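Local coordinates for coenzyme f420-dependent n5,n10-methylenetetrahydromethanopterin reductase (Methanopyrus kandleri, PDB 1EZW), which catalyses the reversible, coenzyme F420-dependent reduction of methylenetetrahydromethanopterin to methyltetrahydromethanopterin in methanogenesis from carbon dioxide, at residues A[22-25]-A[26-29]; A[16-19]-A[20-23]; A[43-46]-A[47-51]; A[80-83]-A[84-88]; A[336-339]-A[340-344]. All blocks are in the same frame, centred on the assembly; numbering follows the deposited sequence. Where two conformers were deposited one is given.

Contact 1: residues A[22-25]-A[26-29]; sequences LIKV and AEDN
Lys-24 and Asp-28, one helical turn apart, form the charged part of this contact. The ammonium group NZ of Lys-24 sits 2.7 Å from OD1 of Asp-28, on the syn lone pair of that oxygen, and makes a weak second bond to OD2 of Asp-28 at 3.1 Å. The lysine chain leaves with CG anti to the backbone N (chi1 173°) and bends at chi2 and chi4, which carries its end along the helix to the carboxylate. The same NZ is hydrogen-bonded to the backbone O of Trp-85 of the second subunit, whose ring it also meets in a cation-pi contact, placing the salt bridge at a subunit interface.

Polar contacts of another kind gather on the carbonyl of Val-25. ND2 of Asn-29 donates to Val-25 O at 2.8 Å, nearly straight at 171°; the oxygen lies in the plane of the amide, whereas the donor stands above the carbonyl plane. Asn-29 N adds a weak bond to the same oxygen. The two side chains run alongside one another, CG1 of Val-25 lying 3.6 Å from ND2 of Asn-29.

Backbone bonds complete the turn: Ala-26 N to Leu-22 O, Glu-27 N to Ile-23 O and Asp-28 N to Lys-24 O. The extended Glu-27 reaches elsewhere, its OE2 accepting from the amides of Ser-57, Lys-58 and Ile-59 close to the magnesium site at Thr-56 and Ser-57. Asn-29 leaves helical geometry, ending the helix of the beta-alpha-beta unit 5-10, 16-28, 33-36 in a TIM barrel.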
loop_
_atom_site.group_PDB
_atom_site.type_symbol
_atom_site.label_atom_id
_atom_site.label_comp_id
_atom_site.label_asym_id
_atom_site.label_seq_id
_atom_site.Cartn_x
_atom_site.Cartn_y
_atom_site.Cartn_z
ATOM N N LEU A 22 11.079 -6.653 -5.986
ATOM C CA LEU A 22 12.537 -6.693 -6.212
ATOM C C LEU A 22 13.197 -5.436 -5.687
ATOM O O LEU A 22 14.316 -5.475 -5.134
ATOM C CB LEU A 22 12.874 -6.912 -7.691
ATOM C CG LEU A 22 12.505 -8.334 -8.164
ATOM C CD1 LEU A 22 12.755 -8.379 -9.681
ATOM C CD2 LEU A 22 13.312 -9.440 -7.430
ATOM N N ILE A 23 12.479 -4.326 -5.775
ATOM C CA ILE A 23 13.053 -3.087 -5.221
ATOM C C ILE A 23 13.143 -3.189 -3.691
ATOM O O ILE A 23 14.135 -2.737 -3.094
ATOM C CB ILE A 23 12.225 -1.871 -5.658
ATOM C CG1 ILE A 23 12.407 -1.674 -7.174
ATOM C CG2 ILE A 23 12.717 -0.596 -4.925
ATOM C CD1 ILE A 23 11.547 -0.529 -7.798
ATOM N N LYS A 24 12.130 -3.788 -3.044
ATOM C CA LYS A 24 12.228 -3.993 -1.596
ATOM C C LYS A 24 13.425 -4.929 -1.276
ATOM O O LYS A 24 14.163 -4.655 -0.332
ATOM C CB LYS A 24 10.900 -4.577 -1.054
ATOM C CG LYS A 24 10.919 -5.011 0.430
ATOM C CD LYS A 24 11.214 -3.817 1.328
ATOM C CE LYS A 24 10.746 -4.047 2.796
ATOM N NZ LYS A 24 11.526 -5.031 3.519
ATOM N N VAL A 25 13.622 -6.003 -2.043
ATOM C CA VAL A 25 14.771 -6.895 -1.810
ATOM C C VAL A 25 16.064 -6.107 -1.952
ATOM O O VAL A 25 16.944 -6.200 -1.077
ATOM C CB VAL A 25 14.757 -8.123 -2.710
ATOM C CG1 VAL A 25 16.011 -9.016 -2.428
ATOM C CG2 VAL A 25 13.467 -8.946 -2.393
ATOM N N ALA A 26 16.142 -5.270 -2.974
ATOM C CA ALA A 26 17.352 -4.414 -3.122
ATOM C C ALA A 26 17.552 -3.501 -1.910
ATOM O O ALA A 26 18.680 -3.378 -1.358
ATOM C CB ALA A 26 17.269 -3.576 -4.414
ATOM N N GLU A 27 16.493 -2.829 -1.451
ATOM C CA GLU A 27 16.612 -1.978 -0.269
ATOM C C GLU A 27 17.113 -2.799 0.928
ATOM O O GLU A 27 17.993 -2.359 1.674
ATOM C CB GLU A 27 15.254 -1.391 0.120
ATOM C CG GLU A 27 15.289 -0.563 1.393
ATOM C CD GLU A 27 13.920 0.050 1.672
ATOM O OE1 GLU A 27 13.242 -0.370 2.635
ATOM O OE2 GLU A 27 13.542 0.926 0.874
ATOM N N ASP A 28 16.531 -3.982 1.126
ATOM C CA ASP A 28 16.888 -4.810 2.273
ATOM C C ASP A 28 18.360 -5.233 2.206
ATOM O O ASP A 28 18.986 -5.491 3.257
ATOM C CB ASP A 28 16.047 -6.093 2.313
ATOM C CG ASP A 28 14.596 -5.852 2.715
ATOM O OD1 ASP A 28 14.219 -4.756 3.145
ATOM O OD2 ASP A 28 13.832 -6.818 2.584
ATOM N N ASN A 29 18.887 -5.243 1.003
ATOM C CA ASN A 29 20.278 -5.632 0.759
ATOM C C ASN A 29 21.282 -4.499 0.624
ATOM O O ASN A 29 22.431 -4.729 0.197
ATOM C CB ASN A 29 20.326 -6.559 -0.442
ATOM C CG ASN A 29 19.923 -7.974 -0.050
ATOM O OD1 ASN A 29 20.776 -8.777 0.348
ATOM N ND2 ASN A 29 18.600 -8.279 -0.076
#

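Contact 2: residues A[16-19]-A[20-23]; sequences PTKI and AHLI
Ile-19 and Ile-23 meet on the packed side of this helical turn, CG2 of Ile-19 lying 4.2 Å from CD1 of Ile-23. CG1 of Ile-23 also rests 3.4 Å from the O of Ile-19, which accepts from Ile-23 N at 3.0 Å. Both isoleucines touch Leu-10 of strand 5-10, and Ile-19 and Ala-20 reach Val-48 and Leu-51 of helix 45-54, so this face looks into the body of the barrel.

The other side is looser, and at Lys-18 partly exposed. Lys-18 bends at chi2, chi3 and chi4, all close to 60°, and the curl brings its CD to 4.0 Å from CG of Leu-22, a contact of a methylene with a branched carbon rather than of charges. That CG of Leu-22 also lies 3.4 Å from the O of Lys-18. An alanine in place of Leu-22 is likely to leave the curled lysine chain without its apolar support.

His-21 points to the assembly: ND1 is hydrogen-bonded to OG1 of Thr-17 of the third subunit, an exchange made in both directions between the two copies, while NE2 bonds to Glu-333 of its own chain.

Chemically, then, undirected apolar contact holds the helix to the barrel, and the directed polar bonds of His-21 tie it both to Glu-333 of its own chain and to Thr-17 of the third subunit.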
loop_
_atom_site.group_PDB
_atom_site.type_symbol
_atom_site.label_atom_id
_atom_site.label_comp_id
_atom_site.label_asym_id
_atom_site.label_seq_id
_atom_site.Cartn_x
_atom_site.Cartn_y
_atom_site.Cartn_z
ATOM N N PRO A 16 3.872 -5.348 -12.065
ATOM C CA PRO A 16 4.249 -4.266 -11.152
ATOM C C PRO A 16 4.589 -4.683 -9.729
ATOM O O PRO A 16 5.488 -4.108 -9.094
ATOM C CB PRO A 16 3.057 -3.312 -11.218
ATOM C CG PRO A 16 2.681 -3.397 -12.692
ATOM C CD PRO A 16 2.728 -4.942 -12.928
ATOM N N THR A 17 3.842 -5.650 -9.188
ATOM C CA THR A 17 4.108 -6.148 -7.847
ATOM C C THR A 17 5.451 -6.898 -7.785
ATOM O O THR A 17 6.074 -6.943 -6.725
ATOM C CB THR A 17 2.967 -7.070 -7.376
ATOM O OG1 THR A 17 2.680 -8.038 -8.400
ATOM C CG2 THR A 17 1.741 -6.261 -7.118
ATOM N N LYS A 18 5.894 -7.514 -8.881
ATOM C CA LYS A 18 7.197 -8.199 -8.858
ATOM C C LYS A 18 8.299 -7.138 -8.865
ATOM O O LYS A 18 9.282 -7.227 -8.105
ATOM C CB LYS A 18 7.334 -9.111 -10.075
ATOM C CG LYS A 18 8.759 -9.658 -10.322
ATOM C CD LYS A 18 9.287 -10.458 -9.156
ATOM C CE LYS A 18 8.571 -11.780 -8.993
ATOM N NZ LYS A 18 8.790 -12.612 -10.174
ATOM N N ILE A 19 8.102 -6.114 -9.692
ATOM C CA ILE A 19 9.084 -5.038 -9.774
ATOM C C ILE A 19 9.176 -4.387 -8.381
ATOM O O ILE A 19 10.286 -4.181 -7.847
ATOM C CB ILE A 19 8.693 -3.971 -10.830
ATOM C CG1 ILE A 19 8.640 -4.560 -12.260
ATOM C CG2 ILE A 19 9.728 -2.801 -10.769
ATOM C CD1 ILE A 19 9.958 -5.226 -12.734
ATOM N N ALA A 20 8.033 -4.077 -7.749
ATOM C CA ALA A 20 8.058 -3.499 -6.394
ATOM C C ALA A 20 8.754 -4.420 -5.393
ATOM O O ALA A 20 9.550 -3.972 -4.575
ATOM C CB ALA A 20 6.607 -3.193 -5.932
ATOM N N HIS A 21 8.423 -5.724 -5.421
ATOM C CA HIS A 21 9.069 -6.695 -4.542
ATOM C C HIS A 21 10.608 -6.693 -4.731
ATOM O O HIS A 21 11.341 -6.723 -3.719
ATOM C CB HIS A 21 8.522 -8.104 -4.886
ATOM C CG HIS A 21 9.313 -9.235 -4.280
ATOM N ND1 HIS A 21 9.391 -9.462 -2.919
ATOM C CD2 HIS A 21 10.108 -10.164 -4.859
ATOM C CE1 HIS A 21 10.197 -10.476 -2.694
ATOM N NE2 HIS A 21 10.650 -10.923 -3.848
ATOM N N LEU A 22 11.079 -6.653 -5.986
ATOM C CA LEU A 22 12.537 -6.693 -6.212
ATOM C C LEU A 22 13.197 -5.436 -5.687
ATOM O O LEU A 22 14.316 -5.475 -5.134
ATOM C CB LEU A 22 12.874 -6.912 -7.691
ATOM C CG LEU A 22 12.505 -8.334 -8.164
ATOM C CD1 LEU A 22 12.755 -8.379 -9.681
ATOM C CD2 LEU A 22 13.312 -9.440 -7.430
ATOM N N ILE A 23 12.479 -4.326 -5.775
ATOM C CA ILE A 23 13.053 -3.087 -5.221
ATOM C C ILE A 23 13.143 -3.189 -3.691
ATOM O O ILE A 23 14.135 -2.737 -3.094
ATOM C CB ILE A 23 12.225 -1.871 -5.658
ATOM C CG1 ILE A 23 12.407 -1.674 -7.174
ATOM C CG2 ILE A 23 12.717 -0.596 -4.925
ATOM C CD1 ILE A 23 11.547 -0.529 -7.798
#

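Contact 3: residues A[43-46]-A[47-51]; sequences YSYM and GVLTL
Gly-47, in the first turn of the helix, turns its N toward Ser-44: it lies 3.3 Å from OG of Ser-44, a weak capping bond that is doubtful because the serine has two deposited conformers. Val-48 follows, with its N donating to Ser-44 O at 3.0 Å and 177°, while its CG2 packs 3.7 Å from CB of Tyr-43. Leu-49 places CD1 3.9 Å from CD1 of Tyr-45, and its N bonds to Tyr-45 O at 2.8 Å. The far end of Tyr-45 is fixed by a hydrogen bond between its OH and Asn-79 ND2.

Thr-50 grips the carbonyl of Met-46 twice. OG1, set beside its own backbone N (chi1 -64°), donates to Met-46 O at 2.7 Å, and the N of Thr-50 reaches the same oxygen at 3.0 Å from the opposite face of the carbonyl plane. CE of the bent Met-46 chain lies 3.8 Å from that hydroxyl. With a valine at this position, Met-46 O would probably keep just the backbone donor and lose its hydroxyl bond.

With Ser-44 in the N-cap position, this is the first turn of helix 45-54, which joins strands 33-36 and 60-63 in a beta-alpha-beta unit of the TIM barrel.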
loop_
_atom_site.group_PDB
_atom_site.type_symbol
_atom_site.label_atom_id
_atom_site.label_comp_id
_atom_site.label_asym_id
_atom_site.label_seq_id
_atom_site.Cartn_x
_atom_site.Cartn_y
_atom_site.Cartn_z
ATOM N N TYR A 43 4.884 -0.834 -18.294
ATOM C CA TYR A 43 4.014 -0.196 -17.300
ATOM C C TYR A 43 4.616 1.196 -17.005
ATOM O O TYR A 43 5.820 1.435 -17.132
ATOM C CB TYR A 43 3.901 -1.067 -16.049
ATOM C CG TYR A 43 3.102 -2.316 -16.283
ATOM C CD1 TYR A 43 3.734 -3.555 -16.440
ATOM C CD2 TYR A 43 1.693 -2.247 -16.356
ATOM C CE1 TYR A 43 2.975 -4.730 -16.665
ATOM C CE2 TYR A 43 0.931 -3.383 -16.572
ATOM C CZ TYR A 43 1.578 -4.620 -16.727
ATOM O OH TYR A 43 0.807 -5.735 -16.942
ATOM N N SER A 44 3.767 2.135 -16.633
ATOM C CA SER A 44 4.218 3.505 -16.466
ATOM C C SER A 44 5.048 3.671 -15.232
ATOM O O SER A 44 4.787 3.053 -14.207
ATOM C CB SER A 44 3.024 4.452 -16.444
ATOM O OG SER A 44 2.255 4.286 -15.267
ATOM N N TYR A 45 6.061 4.519 -15.346
ATOM C CA TYR A 45 6.982 4.703 -14.231
ATOM C C TYR A 45 6.269 5.262 -13.012
ATOM O O TYR A 45 6.619 4.880 -11.892
ATOM C CB TYR A 45 8.215 5.559 -14.621
ATOM C CG TYR A 45 8.041 7.077 -14.648
ATOM C CD1 TYR A 45 7.952 7.839 -13.459
ATOM C CD2 TYR A 45 7.985 7.741 -15.858
ATOM C CE1 TYR A 45 7.822 9.191 -13.486
ATOM C CE2 TYR A 45 7.856 9.135 -15.908
ATOM C CZ TYR A 45 7.778 9.845 -14.727
ATOM O OH TYR A 45 7.673 11.191 -14.743
ATOM N N MET A 46 5.289 6.150 -13.189
ATOM C CA MET A 46 4.575 6.713 -12.056
ATOM C C MET A 46 3.775 5.630 -11.335
ATOM O O MET A 46 3.756 5.597 -10.103
ATOM C CB MET A 46 3.624 7.847 -12.491
ATOM C CG MET A 46 4.229 9.228 -12.387
ATOM S SD MET A 46 4.966 9.550 -10.764
ATOM C CE MET A 46 3.624 9.887 -9.557
ATOM N N GLY A 47 3.136 4.738 -12.070
ATOM C CA GLY A 47 2.374 3.691 -11.385
ATOM C C GLY A 47 3.283 2.724 -10.640
ATOM O O GLY A 47 3.051 2.419 -9.461
ATOM N N VAL A 48 4.322 2.240 -11.333
ATOM C CA VAL A 48 5.253 1.293 -10.753
ATOM C C VAL A 48 6.028 1.930 -9.584
ATOM O O VAL A 48 6.195 1.297 -8.539
ATOM C CB VAL A 48 6.234 0.783 -11.843
ATOM C CG1 VAL A 48 7.321 -0.122 -11.216
ATOM C CG2 VAL A 48 5.445 0.012 -12.894
ATOM N N LEU A 49 6.527 3.158 -9.747
ATOM C CA LEU A 49 7.262 3.757 -8.618
ATOM C C LEU A 49 6.380 4.139 -7.433
ATOM O O LEU A 49 6.846 4.108 -6.300
ATOM C CB LEU A 49 8.072 4.964 -9.103
ATOM C CG LEU A 49 9.287 4.605 -9.975
ATOM C CD1 LEU A 49 9.780 5.923 -10.617
ATOM C CD2 LEU A 49 10.375 3.948 -9.164
ATOM N N THR A 50 5.118 4.483 -7.670
ATOM C CA THR A 50 4.232 4.778 -6.557
ATOM C C THR A 50 3.978 3.473 -5.792
ATOM O O THR A 50 4.015 3.442 -4.563
ATOM C CB THR A 50 2.908 5.400 -7.049
ATOM O OG1 THR A 50 3.196 6.662 -7.665
ATOM C CG2 THR A 50 1.998 5.690 -5.837
ATOM N N LEU A 51 3.775 2.383 -6.520
ATOM C CA LEU A 51 3.568 1.092 -5.844
ATOM C C LEU A 51 4.874 0.727 -5.095
ATOM O O LEU A 51 4.853 0.293 -3.949
ATOM C CB LEU A 51 3.271 0.016 -6.871
ATOM C CG LEU A 51 3.019 -1.396 -6.334
ATOM C CD1 LEU A 51 1.773 -1.404 -5.400
ATOM C CD2 LEU A 51 2.832 -2.307 -7.522
#

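Contact 4: residues A[80-83]-A[84-88]; sequences IATL and DWISG
Thr-82 and Ile-86 extend in the same direction, flank to flank, with CG2 of Thr-82 3.8 Å from CD1 of Ile-86. With OG1 of Thr-82 beside the backbone N (chi1 -58°), the methyl CG2 falls opposite that N and faces the isoleucine, while OG1 is placed to bond Ser-78 O and the N of Ser-44 of the fourth subunit. CG1 of Ile-86 also lies 3.4 Å from Thr-82 O, and it sits at the edge of the Trp-85 ring, in its plane. That ring meets Tyr-43 of the fourth subunit with the two planes about 60° apart.

The helix ends just beyond, in a Schellman motif: Gly-88 takes a positive phi of 73°, and its N bonds back to Trp-85 O at 3.1 Å. Ser-87 turns its side chain toward the preceding turn, OG held between its own backbone N and carbonyl carbon. From there OG lies 2.9 Å from Leu-83 O and 3.2 Å from Asp-84 O; its single proton can serve either oxygen. Ser-87 N bonds to Leu-83 O at 3.0 Å in addition.

Asp-84 starts along the same turn, with CB 3.4 Å from Ile-80 O, but its carboxylate is engaged elsewhere. OD1 there accepts from the amides of Ile-166 and Gln-167, and OD2 from that of Ala-91, three backbone donors gathered on one buried acid.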
loop_
_atom_site.group_PDB
_atom_site.type_symbol
_atom_site.label_atom_id
_atom_site.label_comp_id
_atom_site.label_asym_id
_atom_site.label_seq_id
_atom_site.Cartn_x
_atom_site.Cartn_y
_atom_site.Cartn_z
ATOM N N ILE A 80 7.184 14.093 -10.280
ATOM C CA ILE A 80 8.285 14.017 -9.325
ATOM C C ILE A 80 7.900 14.525 -7.948
ATOM O O ILE A 80 8.230 13.871 -6.923
ATOM C CB ILE A 80 9.527 14.781 -9.873
ATOM C CG1 ILE A 80 9.958 14.130 -11.183
ATOM C CG2 ILE A 80 10.612 14.868 -8.797
ATOM C CD1 ILE A 80 10.410 12.673 -11.058
ATOM N N ALA A 81 7.183 15.650 -7.861
ATOM C CA ALA A 81 6.779 16.137 -6.574
ATOM C C ALA A 81 5.835 15.133 -5.869
ATOM O O ALA A 81 5.897 14.971 -4.654
ATOM C CB ALA A 81 6.085 17.499 -6.704
ATOM N N THR A 82 5.000 14.459 -6.657
ATOM C CA THR A 82 4.005 13.512 -6.100
ATOM C C THR A 82 4.723 12.275 -5.565
ATOM O O THR A 82 4.448 11.843 -4.455
ATOM C CB THR A 82 2.964 13.153 -7.175
ATOM O OG1 THR A 82 2.340 14.370 -7.622
ATOM C CG2 THR A 82 1.840 12.217 -6.602
ATOM N N LEU A 83 5.605 11.704 -6.391
ATOM C CA LEU A 83 6.402 10.549 -5.967
ATOM C C LEU A 83 7.195 10.941 -4.727
ATOM O O LEU A 83 7.293 10.149 -3.789
ATOM C CB LEU A 83 7.384 10.143 -7.044
ATOM C CG LEU A 83 8.291 8.947 -6.716
ATOM C CD1 LEU A 83 7.460 7.698 -6.343
ATOM C CD2 LEU A 83 9.116 8.622 -7.958
ATOM N N ASP A 84 7.784 12.143 -4.698
ATOM C CA ASP A 84 8.558 12.537 -3.508
ATOM C C ASP A 84 7.688 12.599 -2.244
ATOM O O ASP A 84 8.076 12.136 -1.161
ATOM C CB ASP A 84 9.182 13.925 -3.709
ATOM C CG ASP A 84 10.277 14.196 -2.715
ATOM O OD1 ASP A 84 10.211 15.228 -2.019
ATOM O OD2 ASP A 84 11.197 13.331 -2.643
ATOM N N TRP A 85 6.506 13.191 -2.367
ATOM C CA TRP A 85 5.636 13.314 -1.216
ATOM C C TRP A 85 5.186 11.920 -0.726
ATOM O O TRP A 85 5.273 11.591 0.474
ATOM C CB TRP A 85 4.412 14.178 -1.587
ATOM C CG TRP A 85 3.612 14.552 -0.373
ATOM C CD1 TRP A 85 3.700 15.733 0.354
ATOM C CD2 TRP A 85 2.626 13.747 0.277
ATOM N NE1 TRP A 85 2.815 15.689 1.421
ATOM C CE2 TRP A 85 2.151 14.487 1.395
ATOM C CE3 TRP A 85 2.099 12.465 0.038
ATOM C CZ2 TRP A 85 1.166 13.982 2.266
ATOM C CZ3 TRP A 85 1.134 11.960 0.909
ATOM C CH2 TRP A 85 0.673 12.715 2.009
ATOM N N ILE A 86 4.670 11.101 -1.635
ATOM C CA ILE A 86 4.220 9.776 -1.237
ATOM C C ILE A 86 5.317 8.901 -0.623
ATOM O O ILE A 86 5.057 8.151 0.315
ATOM C CB ILE A 86 3.581 9.058 -2.448
ATOM C CG1 ILE A 86 2.279 9.813 -2.807
ATOM C CG2 ILE A 86 3.197 7.616 -2.063
ATOM C CD1 ILE A 86 1.612 9.333 -4.097
ATOM N N SER A 87 6.559 9.041 -1.126
ATOM C CA SER A 87 7.683 8.242 -0.634
ATOM C C SER A 87 8.332 8.836 0.617
ATOM O O SER A 87 9.286 8.244 1.118
ATOM C CB SER A 87 8.760 8.080 -1.711
ATOM O OG SER A 87 9.390 9.345 -1.956
ATOM N N GLY A 88 7.839 9.955 1.131
ATOM C CA GLY A 88 8.464 10.520 2.346
ATOM C C GLY A 88 9.828 11.166 2.061
ATOM O O GLY A 88 10.731 11.170 2.918
#

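Contact 5: residues A[336-339]-A[340-344]; sequences IELV and GQEVI. Unlike the reference sequence in segment 340-344: Ile-344 (reference Leu).
Val-339 and Ile-344 supply the apolar part of this contact: CG1 of Val-339 lies 3.7 Å from CG1 of Ile-344, and the same methyl is 4.1 Å from CB of Val-343. The two valines are buried and also touch Ile-234 of strand 232-234. Toward the outside, Leu-338 sets CD1 3.6 Å from CD of Glu-342, the two chains crossing at an angle, and both lean on Pro-304 of helix 304-316. With chi1 of the leucine near trans (-167°), CG lies opposite the backbone N, which swings its methyl toward the glutamate chain.

Hydrogen bonding is regular at first, with Gly-340 N to Ile-336 O, Gln-341 N to Glu-337 O and Glu-342 N to Leu-338 O. It then changes at Val-339 O, which takes two successive amides. Ile-344 N, five residues on, comes to Val-339 O at 2.9 Å in a nearly straight bond (168°), and Val-343 N reaches it at 3.0 Å from above the carbonyl plane.

The carboxylate of Glu-337 is engaged outside this turn, in a salt bridge from its OE2 to Lys-15 of the third subunit. Val-339 thus binds the following residues through both a shared backbone acceptor and its methyl, whereas Leu-338 CD1 lies against the carboxylate end of the exposed Glu-342, CD and OE1 alike, without a hydrogen bond.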
loop_
_atom_site.group_PDB
_atom_site.type_symbol
_atom_site.label_atom_id
_atom_site.label_comp_id
_atom_site.label_asym_id
_atom_site.label_seq_id
_atom_site.Cartn_x
_atom_site.Cartn_y
_atom_site.Cartn_z
ATOM N N ILE A 336 20.339 -10.202 -6.490
ATOM C CA ILE A 336 20.360 -9.029 -5.651
ATOM C C ILE A 336 20.909 -9.357 -4.265
ATOM O O ILE A 336 21.667 -8.590 -3.685
ATOM C CB ILE A 336 18.907 -8.435 -5.532
ATOM C CG1 ILE A 336 18.490 -7.892 -6.904
ATOM C CG2 ILE A 336 18.844 -7.352 -4.423
ATOM C CD1 ILE A 336 16.968 -7.582 -7.036
ATOM N N GLU A 337 20.487 -10.499 -3.719
ATOM C CA GLU A 337 20.941 -10.909 -2.398
ATOM C C GLU A 337 22.446 -11.219 -2.413
ATOM O O GLU A 337 23.153 -10.913 -1.453
ATOM C CB GLU A 337 20.120 -12.133 -1.945
ATOM C CG GLU A 337 18.665 -11.744 -1.642
ATOM C CD GLU A 337 17.824 -12.915 -1.212
ATOM O OE1 GLU A 337 18.014 -14.028 -1.776
ATOM O OE2 GLU A 337 16.963 -12.713 -0.339
ATOM N N LEU A 338 22.913 -11.815 -3.500
ATOM C CA LEU A 338 24.343 -12.144 -3.613
ATOM C C LEU A 338 25.134 -10.821 -3.649
ATOM O O LEU A 338 26.191 -10.673 -3.012
ATOM C CB LEU A 338 24.543 -13.017 -4.861
ATOM C CG LEU A 338 25.891 -13.709 -5.002
ATOM C CD1 LEU A 338 26.254 -14.420 -3.679
ATOM C CD2 LEU A 338 25.819 -14.659 -6.172
ATOM N N VAL A 339 24.614 -9.803 -4.332
ATOM C CA VAL A 339 25.288 -8.503 -4.292
ATOM C C VAL A 339 25.283 -7.931 -2.860
ATOM O O VAL A 339 26.300 -7.449 -2.364
ATOM C CB VAL A 339 24.602 -7.467 -5.260
ATOM C CG1 VAL A 339 25.213 -6.035 -5.062
ATOM C CG2 VAL A 339 24.773 -7.904 -6.675
ATOM N N GLY A 340 24.139 -7.977 -2.167
ATOM C CA GLY A 340 24.108 -7.417 -0.825
ATOM C C GLY A 340 25.003 -8.174 0.164
ATOM O O GLY A 340 25.610 -7.566 1.046
ATOM N N GLN A 341 25.094 -9.487 -0.000
ATOM C CA GLN A 341 25.900 -10.322 0.912
ATOM C C GLN A 341 27.378 -10.439 0.589
ATOM O O GLN A 341 28.183 -10.506 1.525
ATOM C CB GLN A 341 25.339 -11.742 0.957
ATOM C CG GLN A 341 24.008 -11.882 1.696
ATOM C CD GLN A 341 24.155 -11.617 3.188
ATOM O OE1 GLN A 341 23.661 -10.617 3.714
ATOM N NE2 GLN A 341 24.864 -12.508 3.873
ATOM N N GLU A 342 27.740 -10.474 -0.693
ATOM C CA GLU A 342 29.155 -10.693 -1.035
ATOM C C GLU A 342 29.842 -9.637 -1.892
ATOM O O GLU A 342 31.022 -9.830 -2.307
ATOM C CB GLU A 342 29.305 -12.054 -1.715
ATOM C CG GLU A 342 28.648 -13.198 -0.923
ATOM C CD GLU A 342 29.041 -14.574 -1.420
ATOM O OE1 GLU A 342 28.397 -15.563 -0.986
ATOM O OE2 GLU A 342 29.996 -14.684 -2.232
ATOM N N VAL A 343 29.131 -8.551 -2.208
ATOM C CA VAL A 343 29.742 -7.500 -3.005
ATOM C C VAL A 343 29.742 -6.184 -2.244
ATOM O O VAL A 343 30.807 -5.613 -1.973
ATOM C CB VAL A 343 29.018 -7.314 -4.373
ATOM C CG1 VAL A 343 29.631 -6.126 -5.129
ATOM C CG2 VAL A 343 29.138 -8.592 -5.218
ATOM N N ILE A 344 28.550 -5.678 -1.897
ATOM C CA ILE A 344 28.469 -4.401 -1.200
ATOM C C ILE A 344 29.332 -4.275 0.070
ATOM O O ILE A 344 29.955 -3.244 0.275
ATOM C CB ILE A 344 26.975 -4.046 -0.894
ATOM C CG1 ILE A 344 26.271 -3.804 -2.243
ATOM C CG2 ILE A 344 26.870 -2.805 0.019
ATOM C CD1 ILE A 344 24.756 -3.495 -2.134
#

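How the contacts relate
Each contact closes a single helical turn, none a long loop; along the chain they follow in the order 2, 1, 3, 4, 5. Contacts 2 and 1 overlap on helix 16-28, sharing Leu-22 and Ile-23, with centres about 9 Å apart; the rest lie in series, without crossing. Helix 45-54 of contact 3 bridges its neighbours, Val-48 packing on Ile-19 of contact 2 and Leu-49 on Leu-83 of contact 4. The last helix returns to the first: Ile-336 of contact 5 touches Ala-26 of contact 1 and Leu-22. Four outer helices of the barrel wall are thus joined in the order 73-86, 45-54, 16-28, 332-342.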